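Local coordinates for protein FdxN element excision controlling factor XisI (Anabaena variabilis ATCC 29413, PDB 2NVM) that probably controls, together with XisF and XisH, the site-specific recombination that excises the fdxN element from cyanobacterial nitrogen-fixation genes, at residues Thr90-Val95 with Ile108-His113; Gly44-Ile49 with Leu57-Gly62. One frame throughout, in Å; residues are numbered along the deposited sequence.

Interaction 1 (Thr90-Val95 with Ile108-His113); sequences TNLAIV and IILGFH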
loop_
_atom_site.group_PDB
_atom_site.type_symbol
_atom_site.label_atom_id
_atom_site.label_comp_id
_atom_site.label_asym_id
_atom_site.label_seq_id
_atom_site.Cartn_x
_atom_site.Cartn_y
_atom_site.Cartn_z
ATOM N N THR B 90 -13.776 -7.155 -4.931
ATOM C CA THR B 90 -15.218 -7.309 -4.643
ATOM C C THR B 90 -16.160 -7.366 -5.845
ATOM O O THR B 90 -17.375 -7.492 -5.628
ATOM C CB THR B 90 -15.682 -6.113 -3.743
ATOM O OG1 THR B 90 -15.681 -4.890 -4.503
ATOM C CG2 THR B 90 -14.778 -5.963 -2.524
ATOM N N ASN B 91 -15.606 -7.307 -7.074
ATOM C CA ASN B 91 -16.375 -7.296 -8.335
ATOM C C ASN B 91 -17.335 -6.075 -8.340
ATOM O O ASN B 91 -18.518 -6.172 -8.699
ATOM C CB ASN B 91 -17.091 -8.652 -8.564
ATOM C CG ASN B 91 -17.526 -8.883 -10.028
ATOM O OD1 ASN B 91 -16.864 -8.449 -10.975
ATOM N ND2 ASN B 91 -18.623 -9.616 -10.206
ATOM N N LEU B 92 -16.779 -4.926 -7.915
ATOM C CA LEU B 92 -17.460 -3.631 -7.798
ATOM C C LEU B 92 -18.521 -3.501 -6.691
ATOM O O LEU B 92 -19.255 -2.522 -6.680
ATOM C CB LEU B 92 -17.946 -3.104 -9.182
ATOM C CG LEU B 92 -16.838 -2.843 -10.218
ATOM C CD1 LEU B 92 -17.482 -2.383 -11.515
ATOM C CD2 LEU B 92 -15.792 -1.815 -9.732
ATOM N N ALA B 93 -18.556 -4.435 -5.724
ATOM C CA ALA B 93 -19.475 -4.338 -4.560
ATOM C C ALA B 93 -19.186 -3.061 -3.741
ATOM O O ALA B 93 -20.114 -2.468 -3.207
ATOM C CB ALA B 93 -19.398 -5.577 -3.662
ATOM N N ILE B 94 -17.913 -2.639 -3.687
ATOM C CA ILE B 94 -17.500 -1.402 -2.991
ATOM C C ILE B 94 -18.058 -0.114 -3.636
ATOM O O ILE B 94 -18.195 0.882 -2.941
ATOM C CB ILE B 94 -15.939 -1.267 -2.805
ATOM C CG1 ILE B 94 -15.179 -1.079 -4.126
ATOM C CG2 ILE B 94 -15.362 -2.473 -2.021
ATOM C CD1 ILE B 94 -13.677 -0.859 -3.880
ATOM N N VAL B 95 -18.321 -0.129 -4.951
ATOM C CA VAL B 95 -18.915 1.024 -5.662
ATOM C C VAL B 95 -20.335 1.300 -5.155
ATOM O O VAL B 95 -20.685 2.460 -4.959
ATOM C CB VAL B 95 -18.883 0.870 -7.209
ATOM C CG1 VAL B 95 -19.809 1.868 -7.905
ATOM C CG2 VAL B 95 -17.456 1.000 -7.712
ATOM N N ILE B 108 -15.848 8.916 -8.814
ATOM C CA ILE B 108 -15.311 7.551 -8.715
ATOM C C ILE B 108 -14.604 7.243 -10.057
ATOM O O ILE B 108 -15.225 7.358 -11.091
ATOM C CB ILE B 108 -16.430 6.491 -8.464
ATOM C CG1 ILE B 108 -17.197 6.796 -7.163
ATOM C CG2 ILE B 108 -15.840 5.072 -8.407
ATOM C CD1 ILE B 108 -18.304 5.800 -6.821
ATOM N N ILE B 109 -13.324 6.873 -10.018
ATOM C CA ILE B 109 -12.533 6.507 -11.211
ATOM C C ILE B 109 -12.035 5.073 -11.043
ATOM O O ILE B 109 -11.440 4.738 -10.007
ATOM C CB ILE B 109 -11.307 7.436 -11.421
ATOM C CG1 ILE B 109 -11.767 8.891 -11.555
ATOM C CG2 ILE B 109 -10.508 7.010 -12.666
ATOM C CD1 ILE B 109 -10.677 9.864 -11.775
ATOM N N LEU B 110 -12.276 4.242 -12.057
ATOM C CA LEU B 110 -11.787 2.873 -12.072
ATOM C C LEU B 110 -10.414 2.915 -12.710
ATOM O O LEU B 110 -10.266 2.784 -13.925
ATOM C CB LEU B 110 -12.745 1.911 -12.780
ATOM C CG LEU B 110 -14.154 1.868 -12.187
ATOM C CD1 LEU B 110 -14.966 0.831 -12.963
ATOM C CD2 LEU B 110 -14.181 1.575 -10.656
ATOM N N GLY B 111 -9.411 3.156 -11.858
ATOM C CA GLY B 111 -8.000 3.185 -12.217
ATOM C C GLY B 111 -7.527 1.873 -12.806
ATOM O O GLY B 111 -6.675 1.880 -13.672
ATOM N N PHE B 112 -8.088 0.747 -12.342
ATOM C CA PHE B 112 -7.792 -0.579 -12.927
ATOM C C PHE B 112 -8.354 -0.774 -14.361
ATOM O O PHE B 112 -8.006 -1.760 -14.997
ATOM C CB PHE B 112 -8.173 -1.741 -11.997
ATOM C CG PHE B 112 -9.638 -1.953 -11.829
ATOM C CD1 PHE B 112 -10.329 -2.844 -12.663
ATOM C CD2 PHE B 112 -10.330 -1.328 -10.796
ATOM C CE1 PHE B 112 -11.707 -3.068 -12.491
ATOM C CE2 PHE B 112 -11.698 -1.550 -10.606
ATOM C CZ PHE B 112 -12.392 -2.420 -11.461
ATOM N N HIS B 113 -9.289 0.074 -14.824
ATOM C CA HIS B 113 -9.722 0.052 -16.238
ATOM C C HIS B 113 -8.728 0.940 -16.999
ATOM O O HIS B 113 -8.260 1.909 -16.464
ATOM C CB HIS B 113 -11.138 0.580 -16.465
ATOM C CG HIS B 113 -12.223 -0.340 -16.006
ATOM N ND1 HIS B 113 -12.059 -1.705 -15.918
ATOM C CD2 HIS B 113 -13.539 -0.109 -15.797
ATOM C CE1 HIS B 113 -13.202 -2.261 -15.564
ATOM N NE2 HIS B 113 -14.119 -1.316 -15.494
#
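The contact belongs to a beta-alpha-beta unit: strand 82-87 passes through a turn into helix 93-100, and the chain returns as strand 108-110. The meeting is wholly apolar, with no hydrogen bond between Thr90-Val95 and Ile108-His113. Leu92 contributes the largest share. In the type I' turn Thr90-Ala93 it takes a positive phi of 70°, and its side chain points at the returning segment. Its CD2 methyl touches two partners at once. Leu92 CD2 meets Leu110 CD2 at 3.9 Å, and it also lies at the edge of the Phe112 ring, in the ring plane, with Leu92 CD2 3.9 Å from Phe112 CZ. Leu92 and Leu110 both hold CG anti to the carbonyl carbon, and their ends meet tip to tip. Phe112 instead sets CG in the crowded place between its N and its carbonyl carbon (chi1 71°), and its ring crosses Leu92 obliquely. In the first turn of the helix, Val95 turns CG1 to Ile108 CD1, at a looser 4.3 Å, and CG2 to Leu110 CD2. Ile85 of strand 82-87 and Phe123 also touch both Val95 and Leu110, extending the apolar layer. Two local bonds fix the turns on which these side chains sit. Ile94 N donates to Thr90 OG1 at 3.3 Å and 160°, while Thr90 OG1 is also hydrogen-bonded to Asp88 OD1. His113 N donates to Leu110 O at 3.0 Å, closing the type I turn Leu110-His113. Gly111 O in that turn accepts a hydrogen bond from Trp63 of the second subunit. Aliphatic side chains at and just before the start of a connecting helix, laid against the parallel strand that follows it, are typical of a beta-alpha-beta crossover.

Interaction 2 (Gly44-Ile49 with Leu57-Gly62); sequences GDRLII and LWLCCG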
loop_
_atom_site.group_PDB
_atom_site.type_symbol
_atom_site.label_atom_id
_atom_site.label_comp_id
_atom_site.label_asym_id
_atom_site.label_seq_id
_atom_site.Cartn_x
_atom_site.Cartn_y
_atom_site.Cartn_z
ATOM N N GLY B 44 -0.351 -13.635 5.258
ATOM C CA GLY B 44 -1.285 -12.895 6.084
ATOM C C GLY B 44 -1.611 -11.556 5.456
ATOM O O GLY B 44 -0.785 -10.975 4.752
ATOM N N ASP B 45 -2.816 -11.084 5.742
ATOM C CA ASP B 45 -3.338 -9.826 5.268
ATOM C C ASP B 45 -2.842 -8.679 6.148
ATOM O O ASP B 45 -2.656 -8.872 7.336
ATOM C CB ASP B 45 -4.882 -9.868 5.255
ATOM C CG ASP B 45 -5.450 -10.849 4.196
ATOM O OD1 ASP B 45 -4.701 -11.589 3.515
ATOM O OD2 ASP B 45 -6.673 -10.879 4.032
ATOM N N ARG B 46 -2.563 -7.534 5.518
ATOM C CA ARG B 46 -2.113 -6.304 6.193
ATOM C C ARG B 46 -2.891 -5.123 5.601
ATOM O O ARG B 46 -3.113 -5.070 4.385
ATOM C CB ARG B 46 -0.605 -6.012 6.023
ATOM C CG ARG B 46 0.408 -7.024 6.607
ATOM C CD ARG B 46 0.720 -8.156 5.649
ATOM N NE ARG B 46 1.671 -9.142 6.196
ATOM C CZ ARG B 46 3.010 -9.121 6.091
ATOM N NH1 ARG B 46 3.653 -8.146 5.460
ATOM N NH2 ARG B 46 3.729 -10.101 6.641
ATOM N N LEU B 47 -3.274 -4.179 6.461
ATOM C CA LEU B 47 -4.023 -2.972 6.095
ATOM C C LEU B 47 -3.057 -1.798 6.253
ATOM O O LEU B 47 -2.350 -1.732 7.264
ATOM C CB LEU B 47 -5.243 -2.833 7.018
ATOM C CG LEU B 47 -6.394 -1.922 6.600
ATOM C CD1 LEU B 47 -6.943 -2.342 5.241
ATOM C CD2 LEU B 47 -7.509 -1.956 7.681
ATOM N N ILE B 48 -2.998 -0.910 5.249
ATOM C CA ILE B 48 -2.072 0.240 5.255
ATOM C C ILE B 48 -2.890 1.479 4.886
ATOM O O ILE B 48 -3.196 1.722 3.703
ATOM C CB ILE B 48 -0.836 0.035 4.300
ATOM C CG1 ILE B 48 -0.311 -1.414 4.354
ATOM C CG2 ILE B 48 0.276 1.087 4.602
ATOM C CD1 ILE B 48 0.916 -1.675 3.524
ATOM N N ILE B 49 -3.268 2.233 5.912
ATOM C CA ILE B 49 -4.073 3.446 5.785
ATOM C C ILE B 49 -3.179 4.667 6.033
ATOM O O ILE B 49 -2.551 4.755 7.065
ATOM C CB ILE B 49 -5.239 3.457 6.832
ATOM C CG1 ILE B 49 -6.077 2.157 6.783
ATOM C CG2 ILE B 49 -6.111 4.708 6.677
ATOM C CD1 ILE B 49 -6.691 1.837 5.473
ATOM N N LEU B 57 -4.668 0.938 1.402
ATOM C CA LEU B 57 -4.328 -0.330 0.777
ATOM C C LEU B 57 -4.429 -1.546 1.689
ATOM O O LEU B 57 -4.117 -1.482 2.859
ATOM C CB LEU B 57 -2.932 -0.186 0.176
ATOM C CG LEU B 57 -2.367 -1.366 -0.641
ATOM C CD1 LEU B 57 -1.735 -0.896 -1.949
ATOM C CD2 LEU B 57 -1.433 -2.235 0.208
ATOM N N TRP B 58 -4.879 -2.642 1.095
ATOM C CA TRP B 58 -5.027 -3.932 1.702
ATOM C C TRP B 58 -4.271 -4.899 0.800
ATOM O O TRP B 58 -4.579 -5.016 -0.399
ATOM C CB TRP B 58 -6.532 -4.271 1.841
ATOM C CG TRP B 58 -6.888 -5.688 2.153
ATOM C CD1 TRP B 58 -6.113 -6.608 2.803
ATOM C CD2 TRP B 58 -8.171 -6.309 1.969
ATOM N NE1 TRP B 58 -6.801 -7.777 2.958
ATOM C CE2 TRP B 58 -8.064 -7.637 2.462
ATOM C CE3 TRP B 58 -9.391 -5.889 1.405
ATOM C CZ2 TRP B 58 -9.131 -8.561 2.413
ATOM C CZ3 TRP B 58 -10.475 -6.815 1.353
ATOM C CH2 TRP B 58 -10.326 -8.140 1.853
ATOM N N LEU B 59 -3.275 -5.566 1.390
ATOM C CA LEU B 59 -2.480 -6.576 0.709
ATOM C C LEU B 59 -2.311 -7.805 1.569
ATOM O O LEU B 59 -2.617 -7.773 2.754
ATOM C CB LEU B 59 -1.109 -5.999 0.326
ATOM C CG LEU B 59 -0.107 -5.456 1.361
ATOM C CD1 LEU B 59 0.408 -6.479 2.333
ATOM C CD2 LEU B 59 1.088 -4.887 0.591
ATOM N N CYS B 60 -1.851 -8.882 0.947
ATOM C CA CYS B 60 -1.455 -10.106 1.651
ATOM C C CYS B 60 0.030 -10.342 1.323
ATOM O O CYS B 60 0.490 -10.058 0.214
ATOM C CB CYS B 60 -2.339 -11.304 1.337
ATOM S SG CYS B 60 -2.281 -11.846 -0.290
ATOM N N CYS B 61 0.771 -10.808 2.311
ATOM C CA CYS B 61 2.192 -11.043 2.169
ATOM C C CYS B 61 2.672 -12.176 3.073
ATOM O O CYS B 61 2.228 -12.294 4.223
ATOM C CB CYS B 61 2.938 -9.735 2.464
ATOM S SG CYS B 61 4.714 -9.767 2.309
ATOM N N GLY B 62 3.560 -12.997 2.521
ATOM C CA GLY B 62 4.173 -14.130 3.211
ATOM C C GLY B 62 4.711 -15.177 2.253
ATOM O O GLY B 62 5.008 -14.867 1.086
#
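Leu59 O is gripped twice from the neighbouring strand: Arg46 N donates to it at 2.8 Å, nearly along the C=O axis and almost straight (168°), and Asp45 CA adds a CA-H...O contact. Leu57 O repeats the pattern two residues back, taking Ile48 N at 2.7 Å and a longer contact from Leu47 CA. The reciprocal bonds Leu59 N to Arg46 O and Leu57 N to Ile48 O complete two rings, and Gly44 and Cys61 exchange a third pair. This is the antiparallel ladder of the beta hairpin formed by strands 44-50 and 55-61, in which Asp45-Cys60 and Leu47-Trp58 are non-hydrogen-bonded pairs. Their side chains share one face. There the indole edge of Trp58 offers NE1 to Asp45 OD2 in a weak bond of 3.3 Å, with carboxylate and ring planes 65° apart, while Asp45 OD1 lies 3.2 Å from Cys60 CB. Leu47 CD1 packs on Trp58 CB, and Tyr20 of helix 4-23 meets the Trp58 ring edge-to-face. On the other face Arg46 bends at chi2 (86°), so that its CD rests 3.7 Å from Leu59 CD1 and the guanidinium lies over Cys61, whose CB approaches one face off-centre; Arg46 NH1 is 3.5 Å from Cys61 CB. That NH1 is hydrogen-bonded to Tyr75 OH of the second subunit. Ile48 and Leu57 run side by side in the same direction, Ile48 CD1 standing 4.1 Å from Leu57 CD2, and Ile48 also packs on Ile48 of the second subunit.

Overall arrangement
From the N terminus, helix 4-23 leads through an unmodelled stretch to Gly44-Ile49. Interaction 2 then closes the short loop of a hairpin, and strands 67-79 and 82-87 extend the same sheet. Interaction 1 comes next, closing the longer loop that carries helix 93-100. The two loops follow in series, neither nested nor crossed. The centres of interactions 1 and 2 lie about 19 Å apart, on opposite sides of the chain's centre. The nearest atoms of interactions 1 and 2 are about 6 Å apart. Helix 4-23 lies against a segment of each, Tyr19 on Ile94 and Tyr20 on Leu47. Each contact also meets the second subunit, so hairpin and crossover alike take part in the dimer.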